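Local structure of NADH dehydrogenase, putative (Plasmodium falciparum, 5JWC) at residues Q102-D107 / N116-E121; V54-P59 / G98-L103; I228-G233 / L256-L261. The protein probably oxidises NADH and passes the electrons through its bound FAD to ubiquinone, as a type II NADH dehydrogenase of the malaria parasite. All coordinates share one frame; numbering follows the deposited sequence.

Contact 1. Residues Q102-D107 / N116-E121; sequences QLECTD and NCIDIE. With FAD (flavin-adenine dinucleotide), chain C.
A beta hairpin, strands 99-109 and 114-118, brings Glu-104 against Ile-118, with Glu-104 N giving a hydrogen bond to Ile-118 O (2.9 Å) and Glu-104 O taking one from Ile-118 N. Their side chains run side by side: the extended Glu-104 chain brings OE1 to within 4.1 Å of Ile-118 CD1, while Thr-106 crosses Ile-118 at about a right angle, Thr-106 CG2 lying 3.8 Å from Ile-118 CG1. Further along, Thr-106 and Asp-107 both face Asn-116, a classic beta bulge in which Asn-116 O is gripped by two backbone donors, Thr-106 N at 2.8 Å and Asp-107 N at 3.3 Å. On the other face, small sulfur side chains suit the close Cys-105/Cys-117 pair. With SG anti to the carbonyl carbon (chi1 -55°), Cys-117 lays its sulfur 3.9 Å from Cys-105 CA. This hairpin also reads the adenine of FAD. Cys-105 N donates to N1A and Cys-105 O accepts from N6A, both bonds being 3.0 Å and both from the backbone, while Glu-104 CG lies against N6A. At the open end of the hairpin, away from its turn, Leu-103 places CD2 on Asp-119 CB, and Leu-177 of the second subunit packs on both residues.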
loop_
_atom_site.group_PDB
_atom_site.type_symbol
_atom_site.label_atom_id
_atom_site.label_comp_id
_atom_site.label_asym_id
_atom_site.label_seq_id
_atom_site.Cartn_x
_atom_site.Cartn_y
_atom_site.Cartn_z
ATOM N N GLN A 102 -16.165 -14.188 -2.713
ATOM C CA GLN A 102 -14.776 -14.254 -3.137
ATOM C C GLN A 102 -14.383 -15.682 -3.459
ATOM O O GLN A 102 -13.865 -16.411 -2.613
ATOM C CB GLN A 102 -13.843 -13.676 -2.085
ATOM C CG GLN A 102 -12.423 -13.545 -2.600
ATOM C CD GLN A 102 -11.562 -12.680 -1.710
ATOM O OE1 GLN A 102 -10.898 -11.754 -2.182
ATOM N NE2 GLN A 102 -11.563 -12.974 -0.421
ATOM N N LEU A 103 -14.628 -16.069 -4.701
ATOM C CA LEU A 103 -14.365 -17.420 -5.143
ATOM C C LEU A 103 -13.779 -17.376 -6.543
ATOM O O LEU A 103 -14.040 -16.433 -7.294
ATOM C CB LEU A 103 -15.655 -18.236 -5.145
ATOM C CG LEU A 103 -16.391 -18.452 -3.827
ATOM C CD1 LEU A 103 -17.773 -19.009 -4.113
ATOM C CD2 LEU A 103 -15.586 -19.398 -2.941
ATOM N N GLU A 104 -13.011 -18.405 -6.885
ATOM C CA GLU A 104 -12.534 -18.622 -8.240
ATOM C C GLU A 104 -13.368 -19.732 -8.897
ATOM O O GLU A 104 -13.471 -20.835 -8.349
ATOM C CB GLU A 104 -11.054 -19.000 -8.216
ATOM C CG GLU A 104 -10.512 -19.431 -9.558
ATOM C CD GLU A 104 -9.142 -20.086 -9.462
ATOM O OE1 GLU A 104 -8.346 -19.719 -8.567
ATOM O OE2 GLU A 104 -8.866 -20.983 -10.291
ATOM N N CYS A 105 -13.972 -19.457 -10.050
ATOM C CA CYS A 105 -14.709 -20.496 -10.773
ATOM C C CYS A 105 -13.755 -21.455 -11.501
ATOM O O CYS A 105 -12.791 -21.019 -12.139
ATOM C CB CYS A 105 -15.696 -19.884 -11.764
ATOM S SG CYS A 105 -16.743 -21.119 -12.604
ATOM N N THR A 106 -14.006 -22.760 -11.375
ATOM C CA THR A 106 -13.107 -23.764 -11.945
ATOM C C THR A 106 -13.788 -24.557 -13.064
ATOM O O THR A 106 -13.126 -25.053 -13.968
ATOM C CB THR A 106 -12.594 -24.769 -10.875
ATOM O OG1 THR A 106 -13.691 -25.533 -10.356
ATOM C CG2 THR A 106 -11.907 -24.054 -9.740
ATOM N N ASP A 107 -15.108 -24.683 -12.994
ATOM C CA ASP A 107 -15.860 -25.461 -13.974
ATOM C C ASP A 107 -17.249 -24.923 -14.175
ATOM O O ASP A 107 -17.887 -24.438 -13.234
ATOM C CB ASP A 107 -15.972 -26.934 -13.559
ATOM C CG ASP A 107 -14.664 -27.668 -13.673
ATOM O OD1 ASP A 107 -14.331 -28.102 -14.796
ATOM O OD2 ASP A 107 -13.971 -27.811 -12.642
ATOM N N ASN A 116 -18.890 -25.001 -10.470
ATOM C CA ASN A 116 -18.005 -25.292 -9.353
ATOM C C ASN A 116 -16.970 -24.191 -9.149
ATOM O O ASN A 116 -16.307 -23.767 -10.103
ATOM C CB ASN A 116 -17.272 -26.615 -9.562
ATOM C CG ASN A 116 -18.146 -27.818 -9.282
ATOM O OD1 ASN A 116 -19.185 -27.708 -8.631
ATOM N ND2 ASN A 116 -17.722 -28.977 -9.767
ATOM N N CYS A 117 -16.826 -23.747 -7.903
ATOM C CA CYS A 117 -15.814 -22.757 -7.536
ATOM C C CYS A 117 -14.913 -23.282 -6.424
ATOM O O CYS A 117 -15.243 -24.264 -5.765
ATOM C CB CYS A 117 -16.475 -21.458 -7.075
ATOM S SG CYS A 117 -17.630 -20.741 -8.261
ATOM N N ILE A 118 -13.784 -22.618 -6.202
ATOM C CA ILE A 118 -12.988 -22.861 -5.005
ATOM C C ILE A 118 -12.720 -21.557 -4.262
ATOM O O ILE A 118 -12.696 -20.483 -4.874
ATOM C CB ILE A 118 -11.627 -23.515 -5.315
ATOM C CG1 ILE A 118 -10.870 -22.697 -6.366
ATOM C CG2 ILE A 118 -11.820 -24.933 -5.766
ATOM C CD1 ILE A 118 -9.447 -23.141 -6.571
ATOM N N ASP A 119 -12.533 -21.648 -2.946
ATOM C CA ASP A 119 -12.097 -20.497 -2.163
ATOM C C ASP A 119 -10.582 -20.495 -2.075
ATOM O O ASP A 119 -9.929 -21.362 -2.644
ATOM C CB ASP A 119 -12.743 -20.476 -0.761
ATOM C CG ASP A 119 -12.408 -21.710 0.105
ATOM O OD1 ASP A 119 -13.154 -21.924 1.092
ATOM O OD2 ASP A 119 -11.428 -22.449 -0.170
ATOM N N ILE A 120 -10.032 -19.530 -1.350
ATOM C CA ILE A 120 -8.587 -19.334 -1.289
ATOM C C ILE A 120 -7.905 -20.538 -0.618
ATOM O O ILE A 120 -6.701 -20.733 -0.757
ATOM C CB ILE A 120 -8.251 -18.001 -0.547
ATOM C CG1 ILE A 120 -6.818 -17.541 -0.820
ATOM C CG2 ILE A 120 -8.559 -18.103 0.948
ATOM C CD1 ILE A 120 -6.549 -17.161 -2.266
ATOM N N GLU A 121 -8.685 -21.366 0.070
ATOM C CA GLU A 121 -8.152 -22.559 0.726
ATOM C C GLU A 121 -8.515 -23.856 -0.015
ATOM O O GLU A 121 -8.430 -24.951 0.542
ATOM C CB GLU A 121 -8.624 -22.599 2.185
ATOM C CG GLU A 121 -8.037 -21.446 3.018
ATOM C CD GLU A 121 -8.692 -21.271 4.382
ATOM O OE1 GLU A 121 -9.445 -22.174 4.817
ATOM O OE2 GLU A 121 -8.470 -20.208 5.009
HETATM P PA FAD C . -10.760 -7.894 -16.640
HETATM O O1A FAD C . -9.301 -8.244 -16.590
HETATM O O2A FAD C . -11.038 -6.436 -16.530
HETATM O O5B FAD C . -11.567 -8.699 -15.503
HETATM C C5B FAD C . -11.509 -10.104 -15.402
HETATM C C4B FAD C . -12.025 -10.454 -14.017
HETATM O O4B FAD C . -12.244 -11.848 -13.940
HETATM C C3B FAD C . -11.007 -10.094 -12.931
HETATM O O3B FAD C . -11.703 -9.565 -11.823
HETATM C C2B FAD C . -10.441 -11.437 -12.525
HETATM O O2B FAD C . -10.041 -11.425 -11.174
HETATM C C1B FAD C . -11.670 -12.313 -12.738
HETATM N N9A FAD C . -11.399 -13.743 -12.905
HETATM C C8A FAD C . -10.327 -14.337 -13.528
HETATM N N7A FAD C . -10.506 -15.680 -13.459
HETATM C C5A FAD C . -11.663 -15.941 -12.812
HETATM C C6A FAD C . -12.297 -17.129 -12.482
HETATM N N6A FAD C . -11.793 -18.294 -12.886
HETATM N N1A FAD C . -13.500 -17.080 -11.816
HETATM C C2A FAD C . -14.060 -15.861 -11.479
HETATM N N3A FAD C . -13.420 -14.681 -11.808
HETATM C C4A FAD C . -12.235 -14.729 -12.458
HETATM N N1 FAD C . -8.401 -0.828 -22.499
HETATM C C2 FAD C . -8.851 0.345 -23.041
HETATM O O2 FAD C . -9.904 0.352 -23.667
HETATM N N3 FAD C . -8.142 1.523 -22.875
HETATM C C4 FAD C . -6.974 1.555 -22.160
HETATM O O4 FAD C . -6.370 2.627 -22.020
HETATM C C4X FAD C . -6.512 0.373 -21.593
HETATM N N5 FAD C . -5.343 0.353 -20.865
HETATM C C5X FAD C . -4.903 -0.843 -20.308
HETATM C C6 FAD C . -3.742 -0.863 -19.557
HETATM C C7 FAD C . -3.276 -2.044 -18.990
HETATM C C7M FAD C . -1.995 -2.017 -18.188
HETATM C C8 FAD C . -3.992 -3.221 -19.162
HETATM C C8M FAD C . -3.508 -4.507 -18.561
HETATM C C9 FAD C . -5.167 -3.203 -19.916
HETATM C C9A FAD C . -5.628 -2.017 -20.483
HETATM N N10 FAD C . -6.796 -1.990 -21.225
HETATM C C10 FAD C . -7.235 -0.811 -21.766
HETATM C "C1'" FAD C . -7.580 -3.242 -21.488
HETATM C "C2'" FAD C . -8.633 -3.584 -20.465
HETATM O "O2'" FAD C . -8.029 -3.667 -19.204
HETATM C "C3'" FAD C . -9.168 -4.961 -20.813
HETATM O "O3'" FAD C . -9.611 -5.005 -22.150
HETATM C "C4'" FAD C . -10.311 -5.235 -19.851
HETATM O "O4'" FAD C . -9.718 -5.496 -18.605
HETATM C "C5'" FAD C . -11.180 -6.408 -20.279
HETATM O "O5'" FAD C . -12.239 -6.504 -19.350
HETATM P P FAD C . -12.682 -7.950 -18.794
HETATM O O1P FAD C . -13.892 -7.784 -17.903
HETATM O O2P FAD C . -12.891 -8.829 -19.995
HETATM O O3P FAD C . -11.382 -8.503 -17.999
HETATM O O HOH W 1 -11.736 -17.156 -1.111
#

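Contact 2. Residues V54-P59 / G98-L103; sequences VTLISP and GNYLQL. With FAD (flavin-adenine dinucleotide), chain C.
Tyr-100 lies across Leu-56 and reaches Ser-58, next after the parallel strand 53-57. Tyr-100 CB lies 3.9 Å from Leu-56 O; beyond it CG is anti to the backbone N (chi1 165°), which carries the ring along the neighbouring strand. CD1 comes to 3.1 Å from Leu-56 O and also touches Leu-56 CD2, the leucine's branched apolar end packing obliquely against the ring. CE1 and CZ then pass near Ser-58 O, and the hydroxyl at the tip donates to it, Tyr-100 OH to Ser-58 O being 2.7 Å with the donor tilted 33° from the carbonyl plane. A tyrosine therefore fits here: its OH holds this carbonyl where pairing fades. Asn-99 N to Val-54 O, Leu-56 N to Asn-99 O and Leu-101 N to Leu-56 O are regular bonds, whereas Ser-58 N to Leu-101 O and Leu-103 N to Ser-58 O are weak. Pro-59 CD lies 3.4 Å from FAD N3A, and Ser-58 OG bonds to Ser-36 OG. On the other face Ile-57 CG2 is 3.8 Å from Leu-103 CB. Strand 53-57 lies between strands 30-34 and 99-109 in the Rossmann-type sheet that carries FAD, with Leu-127 of strand 124-128 covering Ile-57 and Leu-101, while Glu-173 and Thr-176 of the second subunit pack on Tyr-100 and Leu-101 respectively.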
loop_
_atom_site.group_PDB
_atom_site.type_symbol
_atom_site.label_atom_id
_atom_site.label_comp_id
_atom_site.label_asym_id
_atom_site.label_seq_id
_atom_site.Cartn_x
_atom_site.Cartn_y
_atom_site.Cartn_z
ATOM N N VAL A 54 -28.760 -11.154 -8.122
ATOM C CA VAL A 54 -27.448 -11.087 -8.758
ATOM C C VAL A 54 -26.325 -11.399 -7.789
ATOM O O VAL A 54 -26.215 -10.765 -6.729
ATOM C CB VAL A 54 -27.202 -9.696 -9.351
ATOM C CG1 VAL A 54 -25.815 -9.625 -10.024
ATOM C CG2 VAL A 54 -28.330 -9.312 -10.319
ATOM N N THR A 55 -25.483 -12.360 -8.166
ATOM C CA THR A 55 -24.275 -12.620 -7.404
ATOM C C THR A 55 -23.048 -12.482 -8.296
ATOM O O THR A 55 -22.971 -13.104 -9.359
ATOM C CB THR A 55 -24.295 -14.036 -6.755
ATOM O OG1 THR A 55 -25.481 -14.180 -5.962
ATOM C CG2 THR A 55 -23.092 -14.235 -5.867
ATOM N N LEU A 56 -22.094 -11.656 -7.874
ATOM C CA LEU A 56 -20.837 -11.574 -8.577
ATOM C C LEU A 56 -19.811 -12.437 -7.876
ATOM O O LEU A 56 -19.647 -12.391 -6.643
ATOM C CB LEU A 56 -20.356 -10.121 -8.694
ATOM C CG LEU A 56 -19.187 -9.879 -9.663
ATOM C CD1 LEU A 56 -19.311 -8.439 -10.246
ATOM C CD2 LEU A 56 -17.831 -10.064 -8.993
ATOM N N ILE A 57 -19.118 -13.227 -8.679
ATOM C CA ILE A 57 -18.133 -14.150 -8.183
ATOM C C ILE A 57 -16.782 -13.861 -8.824
ATOM O O ILE A 57 -16.649 -13.886 -10.047
ATOM C CB ILE A 57 -18.561 -15.597 -8.485
ATOM C CG1 ILE A 57 -19.871 -15.895 -7.769
ATOM C CG2 ILE A 57 -17.512 -16.550 -8.017
ATOM C CD1 ILE A 57 -20.440 -17.227 -8.115
ATOM N N SER A 58 -15.783 -13.599 -7.996
ATOM C CA SER A 58 -14.438 -13.306 -8.474
ATOM C C SER A 58 -13.445 -13.479 -7.343
ATOM O O SER A 58 -13.782 -13.196 -6.197
ATOM C CB SER A 58 -14.366 -11.878 -9.024
ATOM O OG SER A 58 -13.037 -11.559 -9.365
ATOM N N PRO A 59 -12.219 -13.939 -7.647
ATOM C CA PRO A 59 -11.233 -14.040 -6.560
ATOM C C PRO A 59 -10.715 -12.666 -6.133
ATOM O O PRO A 59 -10.026 -12.555 -5.122
ATOM C CB PRO A 59 -10.111 -14.888 -7.175
ATOM C CG PRO A 59 -10.212 -14.615 -8.659
ATOM C CD PRO A 59 -11.694 -14.441 -8.929
ATOM N N GLY A 98 -27.400 -6.619 -4.400
ATOM C CA GLY A 98 -26.720 -7.733 -5.015
ATOM C C GLY A 98 -25.831 -8.391 -3.984
ATOM O O GLY A 98 -25.714 -7.911 -2.852
ATOM N N ASN A 99 -25.189 -9.478 -4.389
ATOM C CA ASN A 99 -24.291 -10.226 -3.530
ATOM C C ASN A 99 -22.928 -10.401 -4.178
ATOM O O ASN A 99 -22.803 -10.344 -5.405
ATOM C CB ASN A 99 -24.896 -11.596 -3.237
ATOM C CG ASN A 99 -26.281 -11.485 -2.629
ATOM O OD1 ASN A 99 -26.425 -11.311 -1.421
ATOM N ND2 ASN A 99 -27.310 -11.536 -3.482
ATOM N N TYR A 100 -21.914 -10.634 -3.361
ATOM C CA TYR A 100 -20.587 -10.908 -3.877
ATOM C C TYR A 100 -19.947 -12.041 -3.083
ATOM O O TYR A 100 -20.048 -12.075 -1.867
ATOM C CB TYR A 100 -19.687 -9.657 -3.829
ATOM C CG TYR A 100 -18.220 -10.027 -4.010
ATOM C CD1 TYR A 100 -17.718 -10.416 -5.252
ATOM C CD2 TYR A 100 -17.359 -10.063 -2.922
ATOM C CE1 TYR A 100 -16.385 -10.794 -5.411
ATOM C CE2 TYR A 100 -16.046 -10.435 -3.063
ATOM C CZ TYR A 100 -15.556 -10.803 -4.303
ATOM O OH TYR A 100 -14.227 -11.173 -4.409
ATOM N N LEU A 101 -19.257 -12.940 -3.772
ATOM C CA LEU A 101 -18.566 -14.048 -3.127
ATOM C C LEU A 101 -17.129 -14.104 -3.626
ATOM O O LEU A 101 -16.894 -14.060 -4.835
ATOM C CB LEU A 101 -19.269 -15.387 -3.418
ATOM C CG LEU A 101 -20.631 -15.599 -2.774
ATOM C CD1 LEU A 101 -21.216 -16.937 -3.216
ATOM C CD2 LEU A 101 -20.515 -15.519 -1.236
ATOM N N GLN A 102 -16.165 -14.188 -2.713
ATOM C CA GLN A 102 -14.776 -14.254 -3.137
ATOM C C GLN A 102 -14.383 -15.682 -3.459
ATOM O O GLN A 102 -13.865 -16.411 -2.613
ATOM C CB GLN A 102 -13.843 -13.676 -2.085
ATOM C CG GLN A 102 -12.423 -13.545 -2.600
ATOM C CD GLN A 102 -11.562 -12.680 -1.710
ATOM O OE1 GLN A 102 -10.898 -11.754 -2.182
ATOM N NE2 GLN A 102 -11.563 -12.974 -0.421
ATOM N N LEU A 103 -14.628 -16.069 -4.701
ATOM C CA LEU A 103 -14.365 -17.420 -5.143
ATOM C C LEU A 103 -13.779 -17.376 -6.543
ATOM O O LEU A 103 -14.040 -16.433 -7.294
ATOM C CB LEU A 103 -15.655 -18.236 -5.145
ATOM C CG LEU A 103 -16.391 -18.452 -3.827
ATOM C CD1 LEU A 103 -17.773 -19.009 -4.113
ATOM C CD2 LEU A 103 -15.586 -19.398 -2.941
HETATM P PA FAD C . -10.760 -7.894 -16.640
HETATM O O1A FAD C . -9.301 -8.244 -16.590
HETATM O O2A FAD C . -11.038 -6.436 -16.530
HETATM O O5B FAD C . -11.567 -8.699 -15.503
HETATM C C5B FAD C . -11.509 -10.104 -15.402
HETATM C C4B FAD C . -12.025 -10.454 -14.017
HETATM O O4B FAD C . -12.244 -11.848 -13.940
HETATM C C3B FAD C . -11.007 -10.094 -12.931
HETATM O O3B FAD C . -11.703 -9.565 -11.823
HETATM C C2B FAD C . -10.441 -11.437 -12.525
HETATM O O2B FAD C . -10.041 -11.425 -11.174
HETATM C C1B FAD C . -11.670 -12.313 -12.738
HETATM N N9A FAD C . -11.399 -13.743 -12.905
HETATM C C8A FAD C . -10.327 -14.337 -13.528
HETATM N N7A FAD C . -10.506 -15.680 -13.459
HETATM C C5A FAD C . -11.663 -15.941 -12.812
HETATM C C6A FAD C . -12.297 -17.129 -12.482
HETATM N N6A FAD C . -11.793 -18.294 -12.886
HETATM N N1A FAD C . -13.500 -17.080 -11.816
HETATM C C2A FAD C . -14.060 -15.861 -11.479
HETATM N N3A FAD C . -13.420 -14.681 -11.808
HETATM C C4A FAD C . -12.235 -14.729 -12.458
HETATM N N1 FAD C . -8.401 -0.828 -22.499
HETATM C C2 FAD C . -8.851 0.345 -23.041
HETATM O O2 FAD C . -9.904 0.352 -23.667
HETATM N N3 FAD C . -8.142 1.523 -22.875
HETATM C C4 FAD C . -6.974 1.555 -22.160
HETATM O O4 FAD C . -6.370 2.627 -22.020
HETATM C C4X FAD C . -6.512 0.373 -21.593
HETATM N N5 FAD C . -5.343 0.353 -20.865
HETATM C C5X FAD C . -4.903 -0.843 -20.308
HETATM C C6 FAD C . -3.742 -0.863 -19.557
HETATM C C7 FAD C . -3.276 -2.044 -18.990
HETATM C C7M FAD C . -1.995 -2.017 -18.188
HETATM C C8 FAD C . -3.992 -3.221 -19.162
HETATM C C8M FAD C . -3.508 -4.507 -18.561
HETATM C C9 FAD C . -5.167 -3.203 -19.916
HETATM C C9A FAD C . -5.628 -2.017 -20.483
HETATM N N10 FAD C . -6.796 -1.990 -21.225
HETATM C C10 FAD C . -7.235 -0.811 -21.766
HETATM C "C1'" FAD C . -7.580 -3.242 -21.488
HETATM C "C2'" FAD C . -8.633 -3.584 -20.465
HETATM O "O2'" FAD C . -8.029 -3.667 -19.204
HETATM C "C3'" FAD C . -9.168 -4.961 -20.813
HETATM O "O3'" FAD C . -9.611 -5.005 -22.150
HETATM C "C4'" FAD C . -10.311 -5.235 -19.851
HETATM O "O4'" FAD C . -9.718 -5.496 -18.605
HETATM C "C5'" FAD C . -11.180 -6.408 -20.279
HETATM O "O5'" FAD C . -12.239 -6.504 -19.350
HETATM P P FAD C . -12.682 -7.950 -18.794
HETATM O O1P FAD C . -13.892 -7.784 -17.903
HETATM O O2P FAD C . -12.891 -8.829 -19.995
HETATM O O3P FAD C . -11.382 -8.503 -17.999
#

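Contact 3. Residues I228-G233 / L256-L261; sequences ISIIEG and LNINVL
Segments 228-233 and 256-261 pair as parallel strands, their axes 15° apart, through four backbone hydrogen bonds that alternate in direction: Asn-259 N to Ile-228 O, Ile-230 N to Asn-259 O and Leu-261 N to Ile-230 O, each 2.8 Å, then Glu-232 N to Leu-261 O at 3.1 Å. At the start of the pairing a water bridges the two segments, accepting from Ile-228 N and donating to the backbone O of Asn-257, whose positive phi belongs to the Schellman motif that closes helix 243-255.

On one face Ile-231 and Leu-261 lie side by side and point the same way, CG1 of the isoleucine 3.9 Å from CD2 of the leucine. Leu-261 also presses CB to 3.3 Å from Ile-230 O. On this same face Ser-229 stands beside Asn-259: its OG, anti to the carbonyl carbon (chi1 -58°), lies 3.3 Å from Asn-259 CB and forms its hydrogen bond with His-190 NE2. A small serine leaves its OG on the face beside Asn-259, within reach of His-190, and exposed Asn-259 suits the outer edge.

The other face is built from branched aliphatic residues, which favour extended strands. Ile-230 CG2 is the meeting point, 4.2 Å from Ile-258 CG2 and 4.4 Å from Val-260 CG1.

The two strands and helix 243-255 form a right-handed beta-alpha-beta unit of a Rossmann-type sheet, strand 259-262 at its border and strand 190-194 beyond strand 227-232. Phe-253 of helix 243-255 covers Ile-258 and Val-260, Thr-204 of helix 198-218 meets Ile-230, and strand 273-278 lies over Ile-231 and Leu-261.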
loop_
_atom_site.group_PDB
_atom_site.type_symbol
_atom_site.label_atom_id
_atom_site.label_comp_id
_atom_site.label_asym_id
_atom_site.label_seq_id
_atom_site.Cartn_x
_atom_site.Cartn_y
_atom_site.Cartn_z
ATOM N N ILE A 228 16.967 3.331 -19.675
ATOM C CA ILE A 228 15.742 2.643 -20.020
ATOM C C ILE A 228 15.734 2.288 -21.493
ATOM O O ILE A 228 16.052 3.138 -22.333
ATOM C CB ILE A 228 14.494 3.491 -19.781
ATOM C CG1 ILE A 228 14.497 4.165 -18.428
ATOM C CG2 ILE A 228 13.230 2.648 -19.944
ATOM C CD1 ILE A 228 13.280 5.095 -18.291
ATOM N N SER A 229 15.326 1.059 -21.800
ATOM C CA SER A 229 15.148 0.637 -23.179
ATOM C C SER A 229 13.725 0.132 -23.348
ATOM O O SER A 229 13.199 -0.515 -22.452
ATOM C CB SER A 229 16.147 -0.472 -23.545
ATOM O OG SER A 229 17.482 -0.048 -23.346
ATOM N N ILE A 230 13.106 0.409 -24.492
ATOM C CA ILE A 230 11.831 -0.221 -24.823
ATOM C C ILE A 230 12.014 -1.073 -26.075
ATOM O O ILE A 230 12.661 -0.657 -27.033
ATOM C CB ILE A 230 10.689 0.826 -24.994
ATOM C CG1 ILE A 230 9.349 0.136 -25.291
ATOM C CG2 ILE A 230 11.026 1.867 -26.044
ATOM C CD1 ILE A 230 8.158 1.112 -25.267
ATOM N N ILE A 231 11.474 -2.283 -26.041
ATOM C CA ILE A 231 11.720 -3.258 -27.090
ATOM C C ILE A 231 10.421 -3.607 -27.800
ATOM O O ILE A 231 9.428 -3.965 -27.148
ATOM C CB ILE A 231 12.356 -4.525 -26.507
ATOM C CG1 ILE A 231 13.743 -4.198 -25.948
ATOM C CG2 ILE A 231 12.451 -5.626 -27.564
ATOM C CD1 ILE A 231 13.974 -4.758 -24.584
ATOM N N GLU A 232 10.426 -3.505 -29.128
ATOM C CA GLU A 232 9.205 -3.700 -29.904
ATOM C C GLU A 232 9.518 -4.370 -31.257
ATOM O O GLU A 232 10.402 -3.927 -31.982
ATOM C CB GLU A 232 8.495 -2.353 -30.089
ATOM C CG GLU A 232 7.397 -2.301 -31.162
ATOM C CD GLU A 232 6.324 -3.362 -31.002
ATOM O OE1 GLU A 232 6.004 -3.752 -29.847
ATOM O OE2 GLU A 232 5.814 -3.832 -32.047
ATOM N N GLY A 233 8.789 -5.435 -31.580
ATOM C CA GLY A 233 9.021 -6.193 -32.800
ATOM C C GLY A 233 8.864 -5.423 -34.107
ATOM O O GLY A 233 9.657 -5.606 -35.034
ATOM N N LEU A 256 14.284 12.086 -24.732
ATOM C CA LEU A 256 14.425 11.754 -23.311
ATOM C C LEU A 256 15.557 10.747 -23.078
ATOM O O LEU A 256 15.788 10.315 -21.947
ATOM C CB LEU A 256 13.123 11.182 -22.745
ATOM C CG LEU A 256 12.017 12.198 -22.466
ATOM C CD1 LEU A 256 10.660 11.513 -22.392
ATOM C CD2 LEU A 256 12.327 12.985 -21.180
ATOM N N ASN A 257 16.251 10.377 -24.153
ATOM C CA ASN A 257 17.387 9.447 -24.094
ATOM C C ASN A 257 16.979 8.044 -23.660
ATOM O O ASN A 257 17.774 7.281 -23.093
ATOM C CB ASN A 257 18.495 10.008 -23.191
ATOM C CG ASN A 257 19.066 11.299 -23.740
ATOM O OD1 ASN A 257 18.997 12.347 -23.100
ATOM N ND2 ASN A 257 19.589 11.239 -24.964
ATOM N N ILE A 258 15.736 7.698 -23.976
ATOM C CA ILE A 258 15.272 6.321 -23.885
ATOM C C ILE A 258 15.811 5.543 -25.080
ATOM O O ILE A 258 15.763 6.043 -26.201
ATOM C CB ILE A 258 13.722 6.265 -23.868
ATOM C CG1 ILE A 258 13.179 6.841 -22.553
ATOM C CG2 ILE A 258 13.228 4.843 -24.095
ATOM C CD1 ILE A 258 11.745 7.349 -22.649
ATOM N N ASN A 259 16.332 4.337 -24.861
ATOM C CA ASN A 259 16.725 3.511 -25.986
ATOM C C ASN A 259 15.506 2.880 -26.637
ATOM O O ASN A 259 14.855 2.021 -26.044
ATOM C CB ASN A 259 17.710 2.419 -25.575
ATOM C CG ASN A 259 19.118 2.948 -25.389
ATOM O OD1 ASN A 259 19.360 3.828 -24.572
ATOM N ND2 ASN A 259 20.056 2.414 -26.164
ATOM N N VAL A 260 15.213 3.299 -27.862
ATOM C CA VAL A 260 14.081 2.732 -28.580
ATOM C C VAL A 260 14.541 1.590 -29.480
ATOM O O VAL A 260 15.143 1.802 -30.535
ATOM C CB VAL A 260 13.363 3.770 -29.427
ATOM C CG1 VAL A 260 12.149 3.134 -30.083
ATOM C CG2 VAL A 260 12.939 4.944 -28.562
ATOM N N LEU A 261 14.248 0.377 -29.041
ATOM C CA LEU A 261 14.668 -0.819 -29.748
ATOM C C LEU A 261 13.488 -1.382 -30.544
ATOM O O LEU A 261 13.068 -2.533 -30.372
ATOM C CB LEU A 261 15.230 -1.845 -28.750
ATOM C CG LEU A 261 16.722 -1.727 -28.388
ATOM C CD1 LEU A 261 17.201 -0.305 -28.247
ATOM C CD2 LEU A 261 17.092 -2.515 -27.141
HETATM O O HOH W 2 18.279 5.332 -21.338
#

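In the fold
Contacts 1 and 2 are neighbours in one sheet: strand 99-109 pairs with 53-57 on one side and 114-118 on the other, and the two share Gln-102 and Leu-103. Their centres are 11 Å apart, and Cys-117 SG meets Ile-57 CG2 at 4.2 Å. Both flank the adenosine end of FAD and both touch the second subunit. Contact 3 lies in a separate parallel sheet, with its centre about 41 Å from that of contact 1 and 42 Å from that of contact 2. There Glu-232 meets a second glycine-rich turn, consistent with the NADH-binding Rossmann domain of this family, while the side chain of Ile-230 is about 13 Å from FAD.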